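Local coordinates for bumblebee peptidoglycan recognition protein SA (Bombus, PDB 5XZ4) that probably recognises bacterial peptidoglycan in insect innate immunity, binding the Dap type in preference to the Lys type, at residues A[52-57]-A[73-78]; A[119-124]-A[157-162]; A[126-131]-A[141-146]. All blocks are in the same frame, centred on the assembly; numbering follows the deposited sequence.

Interaction 1 (A[52-57]-A[73-78]); sequences AQAENI and SFLIGG
Leu-75 of strand 74-76 meets Ala-54 and Ile-57 of helix 47-64, and this one leucine carries the whole contact. Along 73-78 the chain starts at Ser-73, whose OG is hydrogen-bonded to the backbone N of Gly-104, in the neighbouring strand 102-107. Phe-74 turns to the other face of the sheet, where its side chain touches Leu-127 of helix 118-134 and its ring meets Trp-88 edge-to-face. Leu-75 then points back toward helix 47-64. Its CG stands anti to the carbonyl carbon (chi1 -54°), and chi2 of 173° carries CD1 outward to the helix. CD1 lies 3.7 Å from Ala-54 CB and 3.8 Å from Ala-54 CA, against the backbone at the small residue. The CD1 of Ile-57, one turn further on, is a looser neighbour, 4.4 Å from Leu-75 CD1. Ile-76 again belongs to the far face, on Met-120, Ala-123 and Ala-124 of helix 118-134. Gly-77 and Gly-78 lead the chain out of the strand. On the helix, Asn-56 ND2 gives a nearly straight bond to Ala-52 O, at 2.9 Å and 169°. That oxygen also accepts from Asn-56 N, 3.0 Å away, and the two donors reach it from opposite faces of its plane. The three touching residues are buried and purely aliphatic. The contact is helix-on-sheet packing in the amidase-like fold, and between 52-57 and 73-78 it rests on dispersion and the exclusion of water. The small Ala-54 side chain lets the leucine methyl come close to the helix backbone.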
loop_
_atom_site.group_PDB
_atom_site.type_symbol
_atom_site.label_atom_id
_atom_site.label_comp_id
_atom_site.label_asym_id
_atom_site.label_seq_id
_atom_site.Cartn_x
_atom_site.Cartn_y
_atom_site.Cartn_z
ATOM N N ALA A 52 10.741 2.183 11.480
ATOM C CA ALA A 52 10.102 2.926 12.574
ATOM C C ALA A 52 8.738 3.471 12.172
ATOM O O ALA A 52 7.778 3.432 12.960
ATOM C CB ALA A 52 11.001 4.056 13.060
ATOM N N GLN A 53 8.636 3.994 10.944
ATOM C CA GLN A 53 7.337 4.488 10.503
ATOM C C GLN A 53 6.308 3.383 10.427
ATOM O O GLN A 53 5.168 3.559 10.858
ATOM C CB GLN A 53 7.415 5.220 9.160
ATOM C CG GLN A 53 7.822 6.670 9.226
ATOM C CD GLN A 53 6.732 7.560 9.820
ATOM O OE1 GLN A 53 5.640 7.109 10.179
ATOM N NE2 GLN A 53 7.016 8.813 9.882
ATOM N N ALA A 54 6.689 2.247 9.819
ATOM C CA ALA A 54 5.775 1.106 9.719
ATOM C C ALA A 54 5.270 0.645 11.090
ATOM O O ALA A 54 4.079 0.479 11.311
ATOM C CB ALA A 54 6.465 -0.029 8.962
ATOM N N GLU A 55 6.213 0.508 12.026
ATOM C CA GLU A 55 5.873 0.087 13.388
ATOM C C GLU A 55 4.904 1.083 14.079
ATOM O O GLU A 55 3.964 0.651 14.748
ATOM C CB GLU A 55 7.171 -0.113 14.208
ATOM C CG GLU A 55 7.021 -0.143 15.741
ATOM C CD GLU A 55 6.070 -1.198 16.293
ATOM O OE1 GLU A 55 5.806 -2.224 15.604
ATOM O OE2 GLU A 55 5.561 -0.973 17.444
ATOM N N ASN A 56 5.146 2.381 13.912
ATOM C CA ASN A 56 4.249 3.373 14.512
ATOM C C ASN A 56 2.869 3.522 13.869
ATOM O O ASN A 56 1.889 3.752 14.585
ATOM C CB ASN A 56 5.001 4.660 14.687
ATOM C CG ASN A 56 5.921 4.573 15.903
ATOM O OD1 ASN A 56 5.473 4.783 17.036
ATOM N ND2 ASN A 56 7.144 4.094 15.689
ATOM N N ILE A 57 2.774 3.279 12.558
ATOM C CA ILE A 57 1.450 3.206 11.943
ATOM C C ILE A 57 0.703 1.958 12.441
ATOM O O ILE A 57 -0.479 2.043 12.821
ATOM C CB ILE A 57 1.558 3.200 10.401
ATOM C CG1 ILE A 57 2.192 4.514 9.916
ATOM C CG2 ILE A 57 0.168 3.009 9.788
ATOM C CD1 ILE A 57 2.718 4.495 8.478
ATOM N N SER A 73 -2.034 -3.245 2.906
ATOM C CA SER A 73 -1.426 -4.502 2.421
ATOM C C SER A 73 0.103 -4.421 2.394
ATOM O O SER A 73 0.793 -5.361 2.811
ATOM C CB SER A 73 -1.963 -4.801 1.013
ATOM O OG SER A 73 -3.379 -4.769 0.993
ATOM N N PHE A 74 0.602 -3.309 1.847
ATOM C CA PHE A 74 2.036 -3.019 1.765
ATOM C C PHE A 74 2.261 -1.525 1.957
ATOM O O PHE A 74 1.365 -0.716 1.668
ATOM C CB PHE A 74 2.583 -3.388 0.351
ATOM C CG PHE A 74 2.477 -4.854 0.008
ATOM C CD1 PHE A 74 3.477 -5.744 0.369
ATOM C CD2 PHE A 74 1.379 -5.353 -0.692
ATOM C CE1 PHE A 74 3.369 -7.099 0.069
ATOM C CE2 PHE A 74 1.287 -6.715 -1.009
ATOM C CZ PHE A 74 2.273 -7.583 -0.626
ATOM N N LEU A 75 3.475 -1.191 2.412
ATOM C CA LEU A 75 3.944 0.216 2.435
ATOM C C LEU A 75 5.111 0.374 1.498
ATOM O O LEU A 75 5.892 -0.603 1.283
ATOM C CB LEU A 75 4.371 0.688 3.837
ATOM C CG LEU A 75 3.362 0.529 4.974
ATOM C CD1 LEU A 75 4.048 0.888 6.301
ATOM C CD2 LEU A 75 2.156 1.395 4.763
ATOM N N ILE A 76 5.250 1.565 0.927
ATOM C CA ILE A 76 6.448 1.915 0.132
ATOM C C ILE A 76 7.238 2.971 0.915
ATOM O O ILE A 76 6.713 4.044 1.214
ATOM C CB ILE A 76 6.100 2.474 -1.285
ATOM C CG1 ILE A 76 5.091 1.578 -2.037
ATOM C CG2 ILE A 76 7.392 2.739 -2.094
ATOM C CD1 ILE A 76 5.628 0.209 -2.401
ATOM N N GLY A 77 8.490 2.653 1.242
ATOM C CA GLY A 77 9.375 3.607 1.906
ATOM C C GLY A 77 10.150 4.499 0.963
ATOM O O GLY A 77 10.421 4.125 -0.194
ATOM N N GLY A 78 10.580 5.665 1.445
ATOM C CA GLY A 78 11.475 6.536 0.676
ATOM C C GLY A 78 12.889 5.967 0.525
ATOM O O GLY A 78 13.709 6.518 -0.237
#

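Interaction 2 (A[119-124]-A[157-162]); sequences KMLNAA and SKLQKQ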
loop_
_atom_site.group_PDB
_atom_site.type_symbol
_atom_site.label_atom_id
_atom_site.label_comp_id
_atom_site.label_asym_id
_atom_site.label_seq_id
_atom_site.Cartn_x
_atom_site.Cartn_y
_atom_site.Cartn_z
ATOM N N LYS A 119 12.353 6.480 -6.778
ATOM C CA LYS A 119 12.587 5.162 -6.197
ATOM C C LYS A 119 11.324 4.587 -5.545
ATOM O O LYS A 119 11.133 3.377 -5.562
ATOM C CB LYS A 119 13.816 5.097 -5.287
ATOM C CG LYS A 119 13.651 5.853 -4.002
ATOM C CD LYS A 119 14.968 6.289 -3.368
ATOM C CE LYS A 119 16.118 5.299 -3.471
ATOM N NZ LYS A 119 17.228 5.636 -2.574
ATOM N N MET A 120 10.443 5.448 -5.017
ATOM C CA MET A 120 9.171 4.972 -4.447
ATOM C C MET A 120 8.236 4.516 -5.557
ATOM O O MET A 120 7.661 3.429 -5.476
ATOM C CB MET A 120 8.456 6.049 -3.612
ATOM C CG MET A 120 9.257 6.548 -2.413
ATOM S SD MET A 120 8.319 7.789 -1.501
ATOM C CE MET A 120 7.298 6.794 -0.432
ATOM N N LEU A 121 8.088 5.334 -6.602
ATOM C CA LEU A 121 7.226 4.940 -7.716
ATOM C C LEU A 121 7.708 3.659 -8.392
ATOM O O LEU A 121 6.883 2.786 -8.721
ATOM C CB LEU A 121 7.146 6.058 -8.730
ATOM C CG LEU A 121 6.235 7.206 -8.325
ATOM C CD1 LEU A 121 6.665 8.396 -9.160
ATOM C CD2 LEU A 121 4.763 6.799 -8.528
ATOM N N ASN A 122 9.019 3.525 -8.573
ATOM C CA ASN A 122 9.564 2.327 -9.191
ATOM C C ASN A 122 9.328 1.083 -8.331
ATOM O O ASN A 122 8.977 0.023 -8.851
ATOM C CB ASN A 122 11.044 2.500 -9.529
ATOM C CG ASN A 122 11.527 1.476 -10.532
ATOM O OD1 ASN A 122 11.905 0.382 -10.149
ATOM N ND2 ASN A 122 11.496 1.820 -11.830
ATOM N N ALA A 123 9.497 1.199 -7.021
ATOM C CA ALA A 123 9.232 0.059 -6.126
ATOM C C ALA A 123 7.771 -0.389 -6.198
ATOM O O ALA A 123 7.465 -1.590 -6.288
ATOM C CB ALA A 123 9.620 0.390 -4.680
ATOM N N ALA A 124 6.853 0.575 -6.168
ATOM C CA ALA A 124 5.432 0.232 -6.262
ATOM C C ALA A 124 5.064 -0.391 -7.622
ATOM O O ALA A 124 4.319 -1.383 -7.673
ATOM C CB ALA A 124 4.586 1.465 -6.018
ATOM N N SER A 157 -2.896 14.842 -4.157
ATOM C CA SER A 157 -3.069 15.283 -5.537
ATOM C C SER A 157 -1.860 15.024 -6.433
ATOM O O SER A 157 -2.020 14.646 -7.593
ATOM C CB SER A 157 -3.461 16.759 -5.575
ATOM O OG SER A 157 -4.749 16.918 -5.015
ATOM N N LYS A 158 -0.656 15.214 -5.891
ATOM C CA LYS A 158 0.542 15.040 -6.688
ATOM C C LYS A 158 0.809 13.566 -7.044
ATOM O O LYS A 158 1.091 13.259 -8.198
ATOM C CB LYS A 158 1.753 15.692 -6.020
ATOM C CG LYS A 158 2.949 15.844 -6.931
ATOM C CD LYS A 158 2.854 17.066 -7.838
ATOM C CE LYS A 158 4.094 17.185 -8.711
ATOM N NZ LYS A 158 3.854 18.118 -9.839
ATOM N N LEU A 159 0.695 12.672 -6.049
ATOM C CA LEU A 159 0.856 11.241 -6.285
ATOM C C LEU A 159 -0.260 10.721 -7.196
ATOM O O LEU A 159 -0.007 9.868 -8.046
ATOM C CB LEU A 159 0.921 10.462 -4.972
ATOM C CG LEU A 159 1.064 8.942 -5.051
ATOM C CD1 LEU A 159 2.172 8.428 -5.962
ATOM C CD2 LEU A 159 1.300 8.457 -3.636
ATOM N N GLN A 160 -1.474 11.238 -7.024
ATOM C CA GLN A 160 -2.582 10.892 -7.922
ATOM C C GLN A 160 -2.236 11.175 -9.393
ATOM O O GLN A 160 -2.497 10.342 -10.265
ATOM C CB GLN A 160 -3.870 11.590 -7.490
ATOM C CG GLN A 160 -5.076 11.281 -8.382
ATOM C CD GLN A 160 -5.615 9.869 -8.198
ATOM O OE1 GLN A 160 -5.303 9.195 -7.226
ATOM N NE2 GLN A 160 -6.444 9.419 -9.126
ATOM N N LYS A 161 -1.633 12.335 -9.662
ATOM C CA LYS A 161 -1.149 12.660 -11.013
ATOM C C LYS A 161 -0.060 11.677 -11.470
ATOM O O LYS A 161 -0.081 11.203 -12.607
ATOM C CB LYS A 161 -0.657 14.120 -11.092
ATOM C CG LYS A 161 -1.778 15.149 -11.014
ATOM C CD LYS A 161 -1.298 16.591 -11.146
ATOM C CE LYS A 161 -2.464 17.580 -11.167
ATOM N NZ LYS A 161 -3.154 17.712 -9.846
ATOM N N GLN A 162 0.872 11.330 -10.576
ATOM C CA GLN A 162 1.989 10.464 -10.935
ATOM C C GLN A 162 1.553 9.046 -11.366
ATOM O O GLN A 162 2.101 8.483 -12.305
ATOM C CB GLN A 162 3.007 10.388 -9.778
ATOM C CG GLN A 162 3.736 11.708 -9.496
ATOM C CD GLN A 162 4.603 11.624 -8.239
ATOM O OE1 GLN A 162 4.099 11.652 -7.120
ATOM N NE2 GLN A 162 5.901 11.536 -8.434
#
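Leu-121 of helix 118-134 splits its two methyls between Leu-159 and Gln-162 of helix 157-163. Its CG lies beside the backbone N (chi1 -77°), and the side chain projects toward the second helix. CD1 goes to the amide of Gln-162, 3.3 Å from NE2 and 3.9 Å from CD. CD2 meets Leu-159 CD1 at 4.0 Å and lies 4.2 Å from Gln-162 CB. The Leu-159 side chain takes the other course, with CG anti to the backbone N (chi1 179°), and the two leucines slide past each other in opposite directions. Gln-162 is extended beyond CG (chi2 173°) and crosses Leu-121 at about a right angle. Its NE2 is hydrogen-bonded to Ala-116 O, just ahead of helix 118-134, which helps fix the amide beside the leucine methyl. An alanine in place of Leu-121 would take away both methyls, which would probably open a gap beside Leu-159 and leave the Gln-162 side chain less confined. Leu-159 also packs on Phe-107 of strand 102-107, as do Met-120 and Ala-124. The arrangement is helix-to-helix packing on one face of the central sheet, within the amidase-like fold of peptidoglycan recognition proteins.

Interaction 3 (A[126-131]-A[141-146]); sequences ALIHCG and IRVIGA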
loop_
_atom_site.group_PDB
_atom_site.type_symbol
_atom_site.label_atom_id
_atom_site.label_comp_id
_atom_site.label_asym_id
_atom_site.label_seq_id
_atom_site.Cartn_x
_atom_site.Cartn_y
_atom_site.Cartn_z
ATOM N N ALA A 126 7.052 -1.967 -9.672
ATOM C CA ALA A 126 7.713 -3.289 -9.737
ATOM C C ALA A 126 6.927 -4.308 -8.906
ATOM O O ALA A 126 6.763 -5.475 -9.307
ATOM C CB ALA A 126 9.172 -3.208 -9.291
ATOM N N LEU A 127 6.387 -3.868 -7.762
ATOM C CA LEU A 127 5.522 -4.725 -6.960
ATOM C C LEU A 127 4.249 -5.146 -7.722
ATOM O O LEU A 127 3.849 -6.316 -7.696
ATOM C CB LEU A 127 5.132 -4.007 -5.637
ATOM C CG LEU A 127 4.296 -4.812 -4.620
ATOM C CD1 LEU A 127 5.083 -6.001 -4.077
ATOM C CD2 LEU A 127 3.732 -3.921 -3.499
ATOM N N ILE A 128 3.616 -4.192 -8.424
ATOM C CA ILE A 128 2.430 -4.486 -9.223
ATOM C C ILE A 128 2.821 -5.456 -10.352
ATOM O O ILE A 128 2.129 -6.452 -10.573
ATOM C CB ILE A 128 1.777 -3.186 -9.745
ATOM C CG1 ILE A 128 1.180 -2.390 -8.572
ATOM C CG2 ILE A 128 0.692 -3.501 -10.766
ATOM C CD1 ILE A 128 0.921 -0.951 -8.906
ATOM N N HIS A 129 3.933 -5.194 -11.049
ATOM C CA HIS A 129 4.383 -6.103 -12.114
ATOM C C HIS A 129 4.686 -7.498 -11.605
ATOM O O HIS A 129 4.322 -8.464 -12.272
ATOM C CB HIS A 129 5.558 -5.496 -12.850
ATOM C CG HIS A 129 5.135 -4.460 -13.838
ATOM N ND1 HIS A 129 5.875 -4.154 -14.960
ATOM C CD2 HIS A 129 4.011 -3.696 -13.907
ATOM C CE1 HIS A 129 5.261 -3.203 -15.643
ATOM N NE2 HIS A 129 4.113 -2.938 -15.050
ATOM N N CYS A 130 5.335 -7.596 -10.442
ATOM C CA CYS A 130 5.631 -8.858 -9.767
ATOM C C CYS A 130 4.353 -9.620 -9.501
ATOM O O CYS A 130 4.257 -10.810 -9.825
ATOM C CB CYS A 130 6.337 -8.563 -8.434
ATOM S SG CYS A 130 6.513 -9.955 -7.285
ATOM N N GLY A 131 3.370 -8.929 -8.919
ATOM C CA GLY A 131 2.103 -9.537 -8.559
ATOM C C GLY A 131 1.399 -10.121 -9.774
ATOM O O GLY A 131 0.862 -11.233 -9.701
ATOM N N ILE A 141 -5.298 -6.147 -14.096
ATOM C CA ILE A 141 -5.365 -5.391 -12.820
ATOM C C ILE A 141 -5.709 -3.910 -13.049
ATOM O O ILE A 141 -5.113 -3.256 -13.892
ATOM C CB ILE A 141 -4.054 -5.562 -11.991
ATOM C CG1 ILE A 141 -4.170 -4.984 -10.574
ATOM C CG2 ILE A 141 -2.854 -4.913 -12.650
ATOM C CD1 ILE A 141 -5.003 -5.839 -9.671
ATOM N N ARG A 142 -6.648 -3.391 -12.256
ATOM C CA ARG A 142 -7.048 -1.987 -12.307
ATOM C C ARG A 142 -6.416 -1.245 -11.127
ATOM O O ARG A 142 -6.714 -1.565 -9.971
ATOM C CB ARG A 142 -8.571 -1.863 -12.275
ATOM C CG ARG A 142 -9.225 -2.381 -13.561
ATOM C CD ARG A 142 -10.719 -2.561 -13.396
ATOM N NE ARG A 142 -11.333 -3.253 -14.531
ATOM C CZ ARG A 142 -12.622 -3.571 -14.618
ATOM N NH1 ARG A 142 -13.066 -4.211 -15.694
ATOM N NH2 ARG A 142 -13.477 -3.258 -13.642
ATOM N N VAL A 143 -5.545 -0.287 -11.420
ATOM C CA VAL A 143 -4.889 0.513 -10.371
ATOM C C VAL A 143 -5.681 1.814 -10.254
ATOM O O VAL A 143 -5.935 2.486 -11.261
ATOM C CB VAL A 143 -3.410 0.798 -10.710
ATOM C CG1 VAL A 143 -2.803 1.761 -9.690
ATOM C CG2 VAL A 143 -2.611 -0.494 -10.767
ATOM N N ILE A 144 -6.073 2.160 -9.026
ATOM C CA ILE A 144 -6.830 3.412 -8.776
ATOM C C ILE A 144 -6.305 4.108 -7.529
ATOM O O ILE A 144 -5.795 3.439 -6.619
ATOM C CB ILE A 144 -8.357 3.182 -8.679
ATOM C CG1 ILE A 144 -8.717 2.159 -7.616
ATOM C CG2 ILE A 144 -8.942 2.774 -10.033
ATOM C CD1 ILE A 144 -10.199 2.061 -7.316
ATOM N N GLY A 145 -6.419 5.442 -7.487
ATOM C CA GLY A 145 -6.133 6.183 -6.238
ATOM C C GLY A 145 -7.328 6.057 -5.316
ATOM O O GLY A 145 -8.474 6.009 -5.792
ATOM N N ALA A 146 -7.082 6.047 -4.002
ATOM C CA ALA A 146 -8.195 5.949 -3.032
ATOM C C ALA A 146 -9.323 6.978 -3.239
ATOM O O ALA A 146 -10.517 6.630 -3.149
ATOM C CB ALA A 146 -7.657 6.044 -1.607
#
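Ile-128 of helix 118-134 packs on Ile-141 and Val-143 of strand 141-145. The contact across the segments is apolar, with one isoleucine touching two strand residues whose side chains face the helix. Its delta methyl makes the shorter approach, with Ile-128 CD1 4.0 Å from Val-143 CG2. The CG1 branch lies beside the backbone N (chi1 -68°), and chi2 of 162° stretches it out toward the valine. The two side chains cross obliquely. The other branch serves the second partner, and Ile-128 CG2 stands 4.3 Å from Ile-141 CG2. Strand residues Ile-141 and Val-143 also touch Val-34 and Ile-36 of the adjacent strand 31-38.

Backbone hydrogen bonds serve each segment separately and do not join the two. In the helix, Cys-130 N bonds to Ala-126 O at 2.8 Å and Gly-131 N to Leu-127 O at 2.9 Å. On the strand, Arg-142 pairs through its backbone with Pro-32 and Val-34, and Val-143 with Glu-168 and Val-170 near the C-terminus.

One covalent link adds to this, since Cys-130 forms a disulfide with Cys-7 and ties the helix to the N-terminal end of the modelled chain.

The three touching residues are buried and branched at CB. The contact has no directional bond between the segments, so Ile-128 holds 126-131 to strand 141-145 by shape and the burial of methyl groups, a helix packed on the central sheet of the amidase-like fold.

Overall arrangement
The three contacts are built round one central sheet. Interactions 1 and 3 reach it at strands 74-76 and 141-145, and their centres lie about 18 Å apart on opposite sides of the chain's centre. Helix 118-134 is common to interactions 2 and 3, whose centres are about 11 Å apart. It also packs on strand 74-76: Phe-74 CG lies 3.8 Å from Leu-127 CD2, and Ile-76 O lies 3.3 Å from Met-120 CE. Helices 47-64 and 118-134 thus lie on opposite faces of that strand. At strand 141-145, Gln-160 OE1 lies 3.3 Å from Gly-145 CA, joining interactions 2 and 3.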